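Local coordinates for FrnE protein (Deinococcus radiodurans, PDB 5CO3) that probably acts as a cytoplasmic thiol-disulfide oxidoreductase of the DsbA-like, FrnE class, making or rearranging disulfide bonds in other proteins, at residues A[51-56]-A[175-180]; A[15-20]-A[193-198]. All blocks are in the same frame, centred on the assembly; numbering follows the deposited sequence.

Contact 1: A[51-56]-A[175-180]; sequences SFELDP and AVRYDE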
loop_
_atom_site.group_PDB
_atom_site.type_symbol
_atom_site.label_atom_id
_atom_site.label_comp_id
_atom_site.label_asym_id
_atom_site.label_seq_id
_atom_site.Cartn_x
_atom_site.Cartn_y
_atom_site.Cartn_z
ATOM N N SER A 51 1.592 6.671 2.381
ATOM C CA SER A 51 0.498 6.609 3.341
ATOM C C SER A 51 -0.798 7.152 2.773
ATOM O O SER A 51 -0.819 8.181 2.095
ATOM C CB SER A 51 0.860 7.380 4.609
ATOM O OG SER A 51 2.117 6.976 5.110
ATOM N N PHE A 52 -1.882 6.448 3.070
ATOM C CA PHE A 52 -3.219 6.901 2.738
ATOM C C PHE A 52 -4.124 6.434 3.867
ATOM O O PHE A 52 -4.004 5.293 4.323
ATOM C CB PHE A 52 -3.679 6.338 1.397
ATOM C CG PHE A 52 -4.940 6.964 0.868
ATOM C CD1 PHE A 52 -6.180 6.548 1.326
ATOM C CD2 PHE A 52 -4.887 7.947 -0.110
ATOM C CE1 PHE A 52 -7.338 7.109 0.833
ATOM C CE2 PHE A 52 -6.043 8.508 -0.609
ATOM C CZ PHE A 52 -7.273 8.091 -0.129
ATOM N N GLU A 53 -4.987 7.327 4.336
ATOM C CA GLU A 53 -5.965 6.984 5.357
ATOM C C GLU A 53 -7.363 7.128 4.795
ATOM O O GLU A 53 -7.756 8.220 4.384
ATOM C CB GLU A 53 -5.803 7.873 6.595
ATOM C CG GLU A 53 -4.764 7.363 7.579
ATOM C CD GLU A 53 -4.552 8.308 8.753
ATOM O OE1 GLU A 53 -5.225 8.159 9.800
ATOM O OE2 GLU A 53 -3.707 9.219 8.622
ATOM N N LEU A 54 -8.107 6.024 4.768
ATOM C CA LEU A 54 -9.508 6.071 4.368
ATOM C C LEU A 54 -10.268 7.075 5.213
ATOM O O LEU A 54 -11.123 7.794 4.712
ATOM C CB LEU A 54 -10.163 4.702 4.499
ATOM C CG LEU A 54 -9.563 3.585 3.653
ATOM C CD1 LEU A 54 -10.307 2.293 3.937
ATOM C CD2 LEU A 54 -9.622 3.962 2.179
ATOM N N ASP A 55 -9.950 7.119 6.500
ATOM C CA ASP A 55 -10.632 8.011 7.429
ATOM C C ASP A 55 -9.656 8.551 8.467
ATOM O O ASP A 55 -9.504 7.977 9.545
ATOM C CB ASP A 55 -11.790 7.278 8.114
ATOM C CG ASP A 55 -12.615 8.183 9.027
ATOM O OD1 ASP A 55 -12.460 9.430 8.995
ATOM O OD2 ASP A 55 -13.441 7.625 9.777
ATOM N N PRO A 56 -8.987 9.661 8.135
ATOM C CA PRO A 56 -7.988 10.289 9.004
ATOM C C PRO A 56 -8.590 10.727 10.341
ATOM O O PRO A 56 -7.887 10.795 11.340
ATOM C CB PRO A 56 -7.524 11.507 8.193
ATOM C CG PRO A 56 -7.969 11.251 6.791
ATOM C CD PRO A 56 -9.214 10.435 6.903
ATOM N N ALA A 175 5.569 13.218 7.896
ATOM C CA ALA A 175 5.827 12.492 6.657
ATOM C C ALA A 175 4.553 11.792 6.170
ATOM O O ALA A 175 4.297 11.713 4.973
ATOM C CB ALA A 175 6.958 11.490 6.848
ATOM N N VAL A 176 3.743 11.307 7.105
ATOM C CA VAL A 176 2.508 10.610 6.742
ATOM C C VAL A 176 1.498 11.606 6.163
ATOM O O VAL A 176 0.863 11.337 5.145
ATOM C CB VAL A 176 1.898 9.857 7.965
ATOM C CG1 VAL A 176 0.463 9.401 7.684
ATOM C CG2 VAL A 176 2.776 8.663 8.340
ATOM N N ARG A 177 1.365 12.763 6.811
ATOM C CA ARG A 177 0.435 13.789 6.353
ATOM C C ARG A 177 0.826 14.315 4.972
ATOM O O ARG A 177 -0.039 14.645 4.158
ATOM C CB ARG A 177 0.364 14.943 7.360
ATOM C CG ARG A 177 -0.272 14.550 8.681
ATOM C CD ARG A 177 -1.740 14.204 8.512
ATOM N NE ARG A 177 -2.359 13.917 9.802
ATOM C CZ ARG A 177 -3.127 12.861 10.058
ATOM N NH1 ARG A 177 -3.391 11.971 9.107
ATOM N NH2 ARG A 177 -3.633 12.700 11.270
ATOM N N TYR A 178 2.129 14.376 4.704
ATOM C CA TYR A 178 2.603 14.856 3.412
ATOM C C TYR A 178 2.241 13.861 2.318
ATOM O O TYR A 178 1.840 14.250 1.221
ATOM C CB TYR A 178 4.113 15.104 3.442
ATOM C CG TYR A 178 4.488 16.405 4.129
ATOM C CD1 TYR A 178 3.508 17.303 4.544
ATOM C CD2 TYR A 178 5.818 16.742 4.349
ATOM C CE1 TYR A 178 3.843 18.491 5.164
ATOM C CE2 TYR A 178 6.162 17.934 4.971
ATOM C CZ TYR A 178 5.168 18.801 5.377
ATOM O OH TYR A 178 5.498 19.985 5.999
ATOM N N ASP A 179 2.379 12.578 2.634
ATOM C CA ASP A 179 1.951 11.498 1.743
ATOM C C ASP A 179 0.486 11.622 1.352
ATOM O O ASP A 179 0.119 11.483 0.186
ATOM C CB ASP A 179 2.170 10.141 2.411
ATOM C CG ASP A 179 3.446 9.475 1.976
ATOM O OD1 ASP A 179 4.037 9.915 0.965
ATOM O OD2 ASP A 179 3.844 8.491 2.637
ATOM N N GLU A 180 -0.352 11.873 2.348
ATOM C CA GLU A 180 -1.785 11.963 2.134
ATOM C C GLU A 180 -2.167 13.211 1.350
ATOM O O GLU A 180 -3.067 13.179 0.506
ATOM C CB GLU A 180 -2.501 11.924 3.484
ATOM C CG GLU A 180 -2.248 10.616 4.213
ATOM C CD GLU A 180 -2.675 10.621 5.668
ATOM O OE1 GLU A 180 -2.889 11.702 6.251
ATOM O OE2 GLU A 180 -2.786 9.525 6.234
HETATM O O HOH W 1 -5.212 10.304 11.479
#
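E53 reaches from the 51-56 loop to two side chains about one turn apart on helix 173-186, R177 and E180. R177 leaves the helix pointing away from the loop, and the bend at its second torsion (chi2 -66°) brings the guanidinium back. E180, its chain extended beyond CG (chi2 168°), brings its carboxylate toward the loop. R177 NH1 serves both carboxylates. It gives E180 OE1 a bond of 2.9 Å in the guanidinium plane, received on the syn lone pair, and E53 OE2 a salt bridge of 2.8 Å, weak in hydrogen-bond angle. The E53 carboxylate is turned nearly parallel to the guanidinium (planes 9° apart), with OE2 at the guanidinium's edge, near its plane. E53 OE2 and E180 OE2 are only 2.6 Å apart, so one of these acids probably holds a proton, and R177 would probably ease the charge that remains. A water donates to E53 OE1 and to P56 O and accepts from R177 NH2, linking the P56 carbonyl to the network.

At the strand end, S51 N points at D179 OD2 (2.9 Å, nearly straight), meeting it from above the carboxylate plane. D179 OD1 is held by H50, while S51 OG bonds to H117 and to a bound glycerol. S51 CB packs on V176 CG1 at 3.7 Å. A salt-bridge network beside a backbone-to-carboxylate bond thus fastens the loop after strand 45-51 to a helix of the DsbA-like thioredoxin fold.

Contact 2: A[15-20]-A[193-198]; sequences DIWSDI and FFVLGG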
loop_
_atom_site.group_PDB
_atom_site.type_symbol
_atom_site.label_atom_id
_atom_site.label_comp_id
_atom_site.label_asym_id
_atom_site.label_seq_id
_atom_site.Cartn_x
_atom_site.Cartn_y
_atom_site.Cartn_z
ATOM N N ASP A 15 5.232 4.048 -7.279
ATOM C CA ASP A 15 4.685 4.639 -6.060
ATOM C C ASP A 15 3.305 4.089 -5.771
ATOM O O ASP A 15 2.423 4.139 -6.627
ATOM C CB ASP A 15 4.628 6.160 -6.195
ATOM C CG ASP A 15 5.989 6.764 -6.311
ATOM O OD1 ASP A 15 6.660 6.865 -5.266
ATOM O OD2 ASP A 15 6.407 7.103 -7.446
ATOM N N ILE A 16 3.108 3.555 -4.569
ATOM C CA ILE A 16 1.823 2.958 -4.243
ATOM C C ILE A 16 1.218 3.598 -3.007
ATOM O O ILE A 16 1.805 3.566 -1.920
ATOM C CB ILE A 16 1.932 1.441 -4.019
ATOM C CG1 ILE A 16 2.747 0.791 -5.143
ATOM C CG2 ILE A 16 0.542 0.819 -3.945
ATOM C CD1 ILE A 16 2.962 -0.687 -4.949
ATOM N N TRP A 17 0.039 4.181 -3.182
ATOM C CA TRP A 17 -0.722 4.687 -2.041
ATOM C C TRP A 17 -1.654 3.597 -1.538
ATOM O O TRP A 17 -2.308 2.902 -2.315
ATOM C CB TRP A 17 -1.500 5.944 -2.422
ATOM C CG TRP A 17 -0.682 7.202 -2.289
ATOM C CD1 TRP A 17 -0.638 8.040 -1.211
ATOM C CD2 TRP A 17 0.214 7.752 -3.261
ATOM N NE1 TRP A 17 0.224 9.082 -1.453
ATOM C CE2 TRP A 17 0.759 8.932 -2.708
ATOM C CE3 TRP A 17 0.603 7.367 -4.547
ATOM C CZ2 TRP A 17 1.678 9.723 -3.394
ATOM C CZ3 TRP A 17 1.513 8.161 -5.232
ATOM C CH2 TRP A 17 2.039 9.323 -4.652
ATOM N N SER A 18 -1.710 3.442 -0.219
ATOM C CA SER A 18 -2.394 2.304 0.351
ATOM C C SER A 18 -2.782 2.622 1.792
ATOM O O SER A 18 -2.104 3.414 2.442
ATOM C CB SER A 18 -1.493 1.078 0.295
ATOM O OG SER A 18 -2.117 -0.035 0.878
ATOM N N ASP A 19 -3.871 2.020 2.259
ATOM C CA ASP A 19 -4.214 2.045 3.678
ATOM C C ASP A 19 -4.225 0.631 4.225
ATOM O O ASP A 19 -4.671 -0.312 3.572
ATOM C CB ASP A 19 -5.578 2.705 3.929
ATOM C CG ASP A 19 -5.772 3.126 5.395
ATOM O OD1 ASP A 19 -4.830 2.980 6.212
ATOM O OD2 ASP A 19 -6.862 3.626 5.718
ATOM N N ILE A 20 -3.714 0.510 5.445
ATOM C CA ILE A 20 -3.692 -0.763 6.153
ATOM C C ILE A 20 -5.112 -1.272 6.367
ATOM O O ILE A 20 -5.351 -2.486 6.363
ATOM C CB ILE A 20 -2.955 -0.621 7.504
ATOM C CG1 ILE A 20 -1.472 -0.356 7.247
ATOM C CG2 ILE A 20 -3.129 -1.861 8.372
ATOM C CD1 ILE A 20 -0.892 0.765 8.033
ATOM N N PHE A 193 -3.620 2.681 -5.095
ATOM C CA PHE A 193 -3.397 3.463 -6.296
ATOM C C PHE A 193 -1.929 3.363 -6.681
ATOM O O PHE A 193 -1.051 3.668 -5.879
ATOM C CB PHE A 193 -3.811 4.925 -6.091
ATOM C CG PHE A 193 -3.962 5.693 -7.372
ATOM C CD1 PHE A 193 -2.857 6.215 -8.011
ATOM C CD2 PHE A 193 -5.213 5.879 -7.941
ATOM C CE1 PHE A 193 -2.991 6.922 -9.200
ATOM C CE2 PHE A 193 -5.356 6.580 -9.122
ATOM C CZ PHE A 193 -4.245 7.106 -9.751
ATOM N N PHE A 194 -1.676 2.942 -7.921
ATOM C CA PHE A 194 -0.316 2.779 -8.422
ATOM C C PHE A 194 0.111 3.917 -9.338
ATOM O O PHE A 194 -0.646 4.353 -10.210
ATOM C CB PHE A 194 -0.178 1.465 -9.195
ATOM C CG PHE A 194 -0.546 0.246 -8.413
ATOM C CD1 PHE A 194 -1.874 -0.127 -8.264
ATOM C CD2 PHE A 194 0.434 -0.549 -7.846
ATOM C CE1 PHE A 194 -2.218 -1.259 -7.564
ATOM C CE2 PHE A 194 0.101 -1.685 -7.147
ATOM C CZ PHE A 194 -1.235 -2.048 -7.004
ATOM N N VAL A 195 1.331 4.402 -9.140
ATOM C CA VAL A 195 1.927 5.354 -10.061
ATOM C C VAL A 195 3.231 4.752 -10.562
ATOM O O VAL A 195 4.104 4.390 -9.768
ATOM C CB VAL A 195 2.179 6.721 -9.406
ATOM C CG1 VAL A 195 2.890 7.642 -10.380
ATOM C CG2 VAL A 195 0.868 7.331 -8.952
ATOM N N LEU A 196 3.344 4.610 -11.877
ATOM C CA LEU A 196 4.519 3.993 -12.469
ATOM C C LEU A 196 5.315 5.008 -13.297
ATOM O O LEU A 196 4.766 5.731 -14.141
ATOM C CB LEU A 196 4.113 2.788 -13.325
ATOM C CG LEU A 196 3.448 1.588 -12.641
ATOM C CD1 LEU A 196 1.925 1.724 -12.557
ATOM C CD2 LEU A 196 3.821 0.309 -13.367
ATOM N N GLY A 197 6.615 5.088 -13.020
ATOM C CA GLY A 197 7.494 5.992 -13.743
ATOM C C GLY A 197 7.122 7.458 -13.600
ATOM O O GLY A 197 7.509 8.293 -14.423
ATOM N N GLY A 198 6.355 7.767 -12.557
ATOM C CA GLY A 198 5.947 9.130 -12.269
ATOM C C GLY A 198 4.972 9.679 -13.289
ATOM O O GLY A 198 4.634 10.859 -13.266
HETATM O O HOH W 2 6.041 6.504 -9.928
#
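I16 and F194 face each other as a non-hydrogen-bonded antiparallel pair, their CA atoms 4.7 Å apart and their side chains alongside one another, pointing the same way. Followed outward, I16 CB has F193 O as its nearest neighbour across the pair, at 4.2 Å. At the branch, CG2, anti to the backbone N, lies over one face of the F194 ring toward its rim, 4.0 Å above the plane, and also touches F193 O. CG1 passes F194 CD2, and the extended chain (chi2 177°) carries CD1 on to F194 CE2 at 3.7 Å. An alanine in place of I16 would probably leave a gap beside CD2 and CE2 of F194 and set that ring freer to turn.

The pairs flanking this one are hydrogen-bonded. D15 and V195 exchange N-H and C=O both ways, each bond 2.8 Å from N to O; W17 N reaches F193 O at 3.0 Å, and F193 N returns to W17 O. All four acceptors are met in the carbonyl plane, consistent with a regular antiparallel ladder, and the strand axes run at 168°.

On the face carrying D15, W17, F193 and V195, the indole crosses V195 so that CZ3 meets CG2 at 3.9 Å. W17 also stacks on H50 and packs against helix 173-186, while D15 OD1 bonds to H50. A water accepts from G198 N and donates to D15 OD2, which also pairs with R13. This is the antiparallel pairing of central strands 12-18 and 193-196 in a thioredoxin-fold sheet, with helix 173-186 packed on the W17 face.

From the N terminus the chain runs through strand 12-18, whose end and following loop give 15-20, then helix 23-38, with C22 and C25 at its start, a thioredoxin-like CxxC pair, and strand 45-51, which runs into the loop 51-56. A mostly helical excursion of 118 residues follows, and contact 1 closes it at helix 173-186. Strand 193-196 then returns to pair with the first, closing the larger loop, so contact 1 is nested inside contact 2. Their centres lie about 12 Å apart and they touch: D179 O is 2.9 Å from W17 NE1, and L54 N is 2.9 Å from D19 OD2, both probable hydrogen bonds. Together they hold the loop after strand 45-51 and helix 173-186 against the thioredoxin-like sheet.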